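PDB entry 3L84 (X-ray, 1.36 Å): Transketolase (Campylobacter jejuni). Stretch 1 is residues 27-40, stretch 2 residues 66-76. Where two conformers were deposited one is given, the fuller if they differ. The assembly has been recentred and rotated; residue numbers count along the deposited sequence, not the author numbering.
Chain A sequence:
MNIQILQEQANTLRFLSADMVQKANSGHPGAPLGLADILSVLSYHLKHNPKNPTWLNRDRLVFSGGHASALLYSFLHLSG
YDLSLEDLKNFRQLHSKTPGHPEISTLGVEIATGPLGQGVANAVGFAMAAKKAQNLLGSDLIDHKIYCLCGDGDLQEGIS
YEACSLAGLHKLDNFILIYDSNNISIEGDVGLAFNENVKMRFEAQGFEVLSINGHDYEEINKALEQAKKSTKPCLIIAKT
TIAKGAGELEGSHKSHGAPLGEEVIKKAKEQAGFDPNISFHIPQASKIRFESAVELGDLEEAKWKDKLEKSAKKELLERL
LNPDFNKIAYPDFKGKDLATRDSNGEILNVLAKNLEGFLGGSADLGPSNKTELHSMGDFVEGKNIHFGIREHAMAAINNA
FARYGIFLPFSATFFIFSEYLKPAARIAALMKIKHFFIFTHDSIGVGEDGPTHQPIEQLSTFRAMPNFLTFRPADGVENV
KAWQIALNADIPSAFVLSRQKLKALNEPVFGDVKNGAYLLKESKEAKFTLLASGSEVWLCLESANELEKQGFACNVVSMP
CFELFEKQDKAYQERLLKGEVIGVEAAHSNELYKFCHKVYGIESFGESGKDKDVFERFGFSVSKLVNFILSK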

ATOM      1  N   GLY A  27      18.268  19.448   1.740  1.00 10.30           N
ATOM      2  CA  GLY A  27      17.132  19.556   2.602  1.00  9.31           C
ATOM      3  C   GLY A  27      16.114  20.550   2.143  1.00  9.17           C
ATOM      4  O   GLY A  27      16.156  21.022   1.020  1.00 10.12           O
ATOM      5  N   HIS A  28      15.229  20.895   3.049  1.00  8.90           N
ATOM      6  CA  HIS A  28      13.936  21.510   2.713  1.00  8.61           C
ATOM      7  C   HIS A  28      13.711  22.744   3.541  1.00  8.85           C
ATOM      8  O   HIS A  28      13.304  22.660   4.688  1.00 10.86           O
ATOM      9  CB  HIS A  28      12.833  20.497   2.998  1.00  8.69           C
ATOM     10  CG  HIS A  28      12.935  19.233   2.221  1.00  9.06           C
ATOM     11  ND1 HIS A  28      13.756  18.189   2.581  1.00 10.18           N
ATOM     12  CD2 HIS A  28      12.251  18.825   1.127  1.00 10.31           C
ATOM     13  CE1 HIS A  28      13.584  17.199   1.720  1.00 10.90           C
ATOM     14  NE2 HIS A  28      12.679  17.571   0.821  1.00 10.99           N
ATOM     15  N   PRO A  29      14.053  23.914   3.000  1.00  8.18           N
ATOM     16  CA  PRO A  29      13.966  25.145   3.808  1.00  9.06           C
ATOM     17  C   PRO A  29      12.651  25.916   3.675  1.00  8.30           C
ATOM     18  O   PRO A  29      12.333  26.745   4.550  1.00  9.31           O
ATOM     19  CB  PRO A  29      15.103  25.988   3.234  1.00  8.64           C
ATOM     20  CG  PRO A  29      15.141  25.583   1.811  1.00  8.61           C
ATOM     21  CD  PRO A  29      14.778  24.131   1.739  1.00  8.09           C
ATOM     22  N   GLY A  30      11.908  25.677   2.596  1.00  9.08           N
ATOM     23  CA  GLY A  30      10.734  26.495   2.304  1.00  9.95           C
ATOM     24  C   GLY A  30       9.619  26.373   3.309  1.00  9.53           C
ATOM     25  O   GLY A  30       9.083  27.388   3.766  1.00 10.21           O
ATOM     26  N   ALA A  31       9.260  25.141   3.632  1.00  9.93           N
ATOM     27  CA  ALA A  31       8.233  24.928   4.664  1.00 10.74           C
ATOM     28  C   ALA A  31       8.631  25.411   6.067  1.00 10.73           C
ATOM     29  O   ALA A  31       7.816  26.029   6.739  1.00 10.91           O
ATOM     30  CB  ALA A  31       7.717  23.481   4.659  1.00 11.96           C
ATOM     31  N   PRO A  32       9.872  25.161   6.514  1.00  9.87           N
ATOM     32  CA  PRO A  32      10.299  25.763   7.783  1.00  9.75           C
ATOM     33  C   PRO A  32      10.051  27.260   7.847  1.00  9.36           C
ATOM     34  O   PRO A  32       9.560  27.778   8.850  1.00 10.60           O
ATOM     35  CB  PRO A  32      11.769  25.406   7.832  1.00 10.00           C
ATOM     36  CG  PRO A  32      11.769  24.008   7.175  1.00 10.01           C
ATOM     37  CD  PRO A  32      10.792  24.112   6.044  1.00  9.85           C
ATOM     38  N   LEU A  33      10.404  27.969   6.769  1.00  9.47           N
ATOM     39  CA  LEU A  33      10.195  29.412   6.720  1.00  9.29           C
ATOM     40  C   LEU A  33       8.712  29.766   6.695  1.00  9.78           C
ATOM     41  O   LEU A  33       8.307  30.745   7.330  1.00  9.62           O
ATOM     42  CB  LEU A  33      10.934  30.048   5.533  1.00  9.86           C
ATOM     43  CG  LEU A  33      12.344  30.549   5.832  1.00  9.20           C
ATOM     44  CD1 LEU A  33      13.267  29.443   6.360  1.00 10.47           C
ATOM     45  CD2 LEU A  33      12.940  31.174   4.588  1.00 10.72           C
ATOM     46  N   GLY A  34       7.912  28.975   6.000  1.00  9.56           N
ATOM     47  CA  GLY A  34       6.476  29.194   5.936  1.00  9.70           C
ATOM     48  C   GLY A  34       5.767  28.931   7.242  1.00 10.64           C
ATOM     49  O   GLY A  34       4.746  29.548   7.498  1.00 10.09           O
ATOM     50  N   LEU A  35       6.327  28.053   8.066  1.00  9.89           N
ATOM     51  CA  LEU A  35       5.693  27.586   9.292  1.00 10.35           C
ATOM     52  C   LEU A  35       6.249  28.264  10.555  1.00  9.57           C
ATOM     53  O   LEU A  35       5.750  28.047  11.663  1.00  9.16           O
ATOM     54  CB  LEU A  35       5.827  26.073   9.449  1.00 10.76           C
ATOM     55  CG  LEU A  35       4.985  25.267   8.463  1.00 13.49           C
ATOM     56  CD1 LEU A  35       5.444  23.810   8.506  1.00 16.85           C
ATOM     57  CD2 LEU A  35       3.541  25.407   8.812  1.00 18.19           C
ATOM     58  N   ALA A  36       7.267  29.107  10.414  1.00  9.85           N
ATOM     59  CA  ALA A  36       7.976  29.609  11.589  1.00  9.89           C
ATOM     60  C   ALA A  36       7.142  30.512  12.492  1.00  9.14           C
ATOM     61  O   ALA A  36       7.298  30.466  13.722  1.00  9.95           O
ATOM     62  CB  ALA A  36       9.251  30.328  11.179  1.00  9.89           C
ATOM     63  N   ASP A  37       6.233  31.281  11.890  1.00  8.95           N
ATOM     64  CA  ASP A  37       5.383  32.134  12.702  1.00  8.78           C
ATOM     65  C   ASP A  37       4.380  31.298  13.509  1.00  8.72           C
ATOM     66  O   ASP A  37       4.153  31.550  14.702  1.00  8.88           O
ATOM     67  CB  ASP A  37       4.661  33.169  11.830  1.00  9.63           C
ATOM     68  CG  ASP A  37       5.625  34.059  11.064  1.00 10.88           C
ATOM     69  OD1 ASP A  37       6.636  34.518  11.646  1.00 10.52           O
ATOM     70  OD2 ASP A  37       5.418  34.253   9.855  1.00 11.18           O
ATOM     71  N   ILE A  38       3.777  30.301  12.867  1.00  8.52           N
ATOM     72  CA  ILE A  38       2.881  29.388  13.541  1.00  8.53           C
ATOM     73  C   ILE A  38       3.573  28.689  14.703  1.00  8.11           C
ATOM     74  O   ILE A  38       3.025  28.609  15.792  1.00  8.43           O
ATOM     75  CB  ILE A  38       2.298  28.366  12.543  1.00  8.65           C
ATOM     76  CG1 ILE A  38       1.347  29.066  11.551  1.00 10.83           C
ATOM     77  CG2 ILE A  38       1.608  27.190  13.293  1.00  8.57           C
ATOM     78  CD1 ILE A  38       1.024  28.250  10.277  1.00 10.67           C
ATOM     79  N   LEU A  39       4.767  28.123  14.465  1.00  8.68           N
ATOM     80  CA  LEU A  39       5.465  27.414  15.553  1.00  9.14           C
ATOM     81  C   LEU A  39       5.851  28.331  16.698  1.00  9.22           C
ATOM     82  O   LEU A  39       5.781  27.936  17.850  1.00  9.83           O
ATOM     83  CB  LEU A  39       6.653  26.618  14.992  1.00  9.70           C
ATOM     84  CG  LEU A  39       7.291  25.667  16.014  1.00  9.84           C
ATOM     85  CD1 LEU A  39       6.337  24.653  16.611  1.00 11.37           C
ATOM     86  CD2 LEU A  39       8.477  24.952  15.344  1.00 10.67           C
ATOM     87  N   SER A  40       6.241  29.558  16.387  1.00  8.83           N
ATOM     88  CA  SER A  40       6.547  30.504  17.438  0.50  9.02           C
ATOM     89  C   SER A  40       5.376  30.741  18.366  1.00  8.36           C
ATOM     90  O   SER A  40       5.521  30.727  19.579  1.00  8.93           O
ATOM     91  CB  SER A  40       7.012  31.794  16.810  0.50  9.29           C
ATOM     92  OG  SER A  40       8.236  31.537  16.170  0.50  8.64           O
ATOM     93  N   GLY A  66       7.589  15.369   7.316  1.00  9.88           N
ATOM     94  CA  GLY A  66       8.892  15.141   7.969  1.00 10.20           C
ATOM     95  C   GLY A  66       9.997  15.881   7.258  1.00  9.49           C
ATOM     96  O   GLY A  66      11.050  16.123   7.844  1.00  9.01           O
ATOM     97  N   HIS A  67       9.770  16.263   6.013  1.00  9.28           N
ATOM     98  CA  HIS A  67      10.713  17.101   5.276  1.00 10.00           C
ATOM     99  C   HIS A  67      11.033  18.390   5.997  1.00  9.78           C
ATOM    100  O   HIS A  67      12.108  18.926   5.752  1.00  9.94           O
ATOM    101  CB  HIS A  67      10.258  17.367   3.840  1.00 11.01           C
ATOM    102  CG  HIS A  67       8.917  17.991   3.746  1.00 11.47           C
ATOM    103  ND1 HIS A  67       8.704  19.350   3.767  1.00 18.64           N
ATOM    104  CD2 HIS A  67       7.698  17.416   3.696  1.00 10.85           C
ATOM    105  CE1 HIS A  67       7.399  19.581   3.677  1.00 15.37           C
ATOM    106  NE2 HIS A  67       6.769  18.419   3.665  1.00 14.59           N
ATOM    107  N   ALA A  68      10.142  18.886   6.859  1.00  9.28           N
ATOM    108  CA  ALA A  68      10.370  20.101   7.625  1.00  8.83           C
ATOM    109  C   ALA A  68      11.166  19.875   8.922  1.00  7.84           C
ATOM    110  O   ALA A  68      11.110  20.688   9.863  1.00  9.27           O
ATOM    111  CB  ALA A  68       9.010  20.804   7.885  1.00 10.36           C
ATOM    112  N   SER A  69      11.919  18.786   8.947  1.00  7.44           N
ATOM    113  CA  SER A  69      12.755  18.402  10.068  1.00  7.14           C
ATOM    114  C   SER A  69      13.642  19.517  10.605  1.00  7.62           C
ATOM    115  O   SER A  69      13.826  19.592  11.806  1.00  7.30           O
ATOM    116  CB  SER A  69      13.601  17.206   9.655  1.00  7.75           C
ATOM    117  OG  SER A  69      14.365  17.537   8.523  1.00  8.96           O
ATOM    118  N   ALA A  70      14.202  20.375   9.746  1.00  6.92           N
ATOM    119  CA  ALA A  70      15.090  21.393  10.272  1.00  7.06           C
ATOM    120  C   ALA A  70      14.371  22.315  11.257  1.00  7.38           C
ATOM    121  O   ALA A  70      14.934  22.785  12.240  1.00  7.62           O
ATOM    122  CB  ALA A  70      15.704  22.219   9.121  1.00  7.94           C
ATOM    123  N   LEU A  71      13.111  22.592  10.987  1.00  7.33           N
ATOM    124  CA  LEU A  71      12.329  23.446  11.884  1.00  6.90           C
ATOM    125  C   LEU A  71      12.070  22.746  13.217  1.00  7.36           C
ATOM    126  O   LEU A  71      12.183  23.350  14.289  1.00  7.44           O
ATOM    127  CB  LEU A  71      10.992  23.837  11.245  1.00  7.24           C
ATOM    128  CG  LEU A  71      10.097  24.762  12.063  1.00  8.04           C
ATOM    129  CD1 LEU A  71      10.749  26.131  12.245  1.00  8.19           C
ATOM    130  CD2 LEU A  71       8.669  24.928  11.435  1.00  9.05           C
ATOM    131  N   LEU A  72      11.695  21.460  13.161  1.00  6.65           N
ATOM    132  CA  LEU A  72      11.514  20.682  14.379  1.00  7.05           C
ATOM    133  C   LEU A  72      12.787  20.652  15.205  1.00  6.94           C
ATOM    134  O   LEU A  72      12.760  20.910  16.407  1.00  6.98           O
ATOM    135  CB  LEU A  72      11.049  19.264  14.072  1.00  7.20           C
ATOM    136  CG  LEU A  72      10.881  18.313  15.268  1.00  7.86           C
ATOM    137  CD1 LEU A  72       9.913  18.823  16.282  1.00 10.54           C
ATOM    138  CD2 LEU A  72      10.494  16.946  14.730  1.00 10.00           C
ATOM    139  N   TYR A  73      13.914  20.357  14.569  1.00  6.03           N
ATOM    140  CA  TYR A  73      15.179  20.287  15.301  1.00  6.34           C
ATOM    141  C   TYR A  73      15.555  21.644  15.906  1.00  6.96           C
ATOM    142  O   TYR A  73      16.034  21.710  17.034  1.00  7.03           O
ATOM    143  CB  TYR A  73      16.287  19.829  14.356  1.00  6.43           C
ATOM    144  CG  TYR A  73      16.126  18.444  13.785  1.00  6.67           C
ATOM    145  CD1 TYR A  73      15.461  17.464  14.453  1.00  7.52           C
ATOM    146  CD2 TYR A  73      16.668  18.120  12.553  1.00  8.31           C
ATOM    147  CE1 TYR A  73      15.337  16.181  13.910  1.00  8.56           C
ATOM    148  CE2 TYR A  73      16.577  16.864  12.014  1.00  6.06           C
ATOM    149  CZ  TYR A  73      15.894  15.903  12.665  1.00  6.82           C
ATOM    150  OH  TYR A  73      15.777  14.624  12.129  1.00  7.51           O
ATOM    151  N   SER A  74      15.322  22.716  15.165  1.00  6.43           N
ATOM    152  CA  SER A  74      15.582  24.050  15.699  1.00  6.81           C
ATOM    153  C   SER A  74      14.779  24.295  16.979  1.00  7.58           C
ATOM    154  O   SER A  74      15.325  24.767  17.994  1.00  7.89           O
ATOM    155  CB  SER A  74      15.234  25.093  14.664  1.00  7.29           C
ATOM    156  OG  SER A  74      16.062  25.054  13.503  1.00  8.49           O
ATOM    157  N   PHE A  75      13.485  23.958  16.920  1.00  6.80           N
ATOM    158  CA  PHE A  75      12.593  24.122  18.061  1.00  7.27           C
ATOM    159  C   PHE A  75      13.004  23.249  19.249  1.00  7.17           C
ATOM    160  O   PHE A  75      13.010  23.709  20.390  1.00  7.34           O
ATOM    161  CB  PHE A  75      11.165  23.823  17.627  1.00  7.43           C
ATOM    162  CG  PHE A  75      10.179  23.839  18.757  1.00  7.59           C
ATOM    163  CD1 PHE A  75       9.907  25.011  19.425  1.00  9.87           C
ATOM    164  CD2 PHE A  75       9.602  22.675  19.205  1.00 10.56           C
ATOM    165  CE1 PHE A  75       9.023  25.023  20.506  1.00 11.31           C
ATOM    166  CE2 PHE A  75       8.708  22.700  20.274  1.00 10.98           C
ATOM    167  CZ  PHE A  75       8.426  23.876  20.901  1.00 12.34           C
ATOM    168  N   LEU A  76      13.385  21.998  19.001  1.00  7.30           N
ATOM    169  CA  LEU A  76      13.812  21.122  20.117  1.00  7.63           C
ATOM    170  C   LEU A  76      15.070  21.674  20.776  1.00  7.08           C
ATOM    171  O   LEU A  76      15.180  21.723  22.013  1.00  7.38           O
ATOM    172  CB  LEU A  76      14.036  19.693  19.635  1.00  8.03           C
ATOM    173  CG  LEU A  76      12.813  18.963  19.108  1.00  8.31           C
ATOM    174  CD1 LEU A  76      13.180  17.557  18.573  1.00 10.07           C
ATOM    175  CD2 LEU A  76      11.707  18.827  20.175  1.00 10.25           C
TER
HETATM  176  O   HOH W   1      13.783  20.776   6.833  1.00 11.75           O
HETATM  177  O   HOH W   2      15.122  18.435   5.044  1.00 12.23           O

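The two stretches run side by side, each a short N-terminal lead followed by a helix. Helix 30-40 and helix 69-76 come within 8.7 Å at their axes, with N-to-C directions 49° apart. No direct hydrogen bond joins the stretches. Shape and two waters do the work.

The backbones are closest at Pro32 and Leu71, with CA atoms 5.1 Å apart. Ala68 offers only a methyl, and the Pro32 ring lies against it, CD of Pro32 being 4.2 Å from CB of Ala68. Ala31 CB sits 4.4 Å from Ala68 CB. Pro32 CB also meets Leu71 CB at 3.8 Å.

Leu71 is the main bump. It points toward the first helix and is covered more than any other residue here. It fits among Pro32, Leu35, Ala36 and Leu39. Its CD2 reaches Leu35 CB at 3.7 Å, and its CD1 lies 4.5 Å from Ala36 CA. Leu39 answers from the first helix. Its CD2 touches Leu71 CG and Phe75 CB, each at 3.7 Å, so it bridges successive turns of the second helix. Leu39 CD1 lies over one face of the Phe75 ring.

At the N-terminal end the histidines meet. His67 CB sits over the His28 ring, 3.6 Å from its centroid and close to the normal, a CH-pi contact. The two rings themselves are oblique. Ala31 CB lies at the edge of the His67 ring, 4.0 Å from CE1.

Polar groups here are linked through water. Water 1 donates to His28 O (2.9 Å) and His67 O (2.7 Å) and accepts from Ala70 N (3.0 Å). Water 2 bonds His28 ND1 at 2.8 Å and donates to His67 O at 3.1 Å.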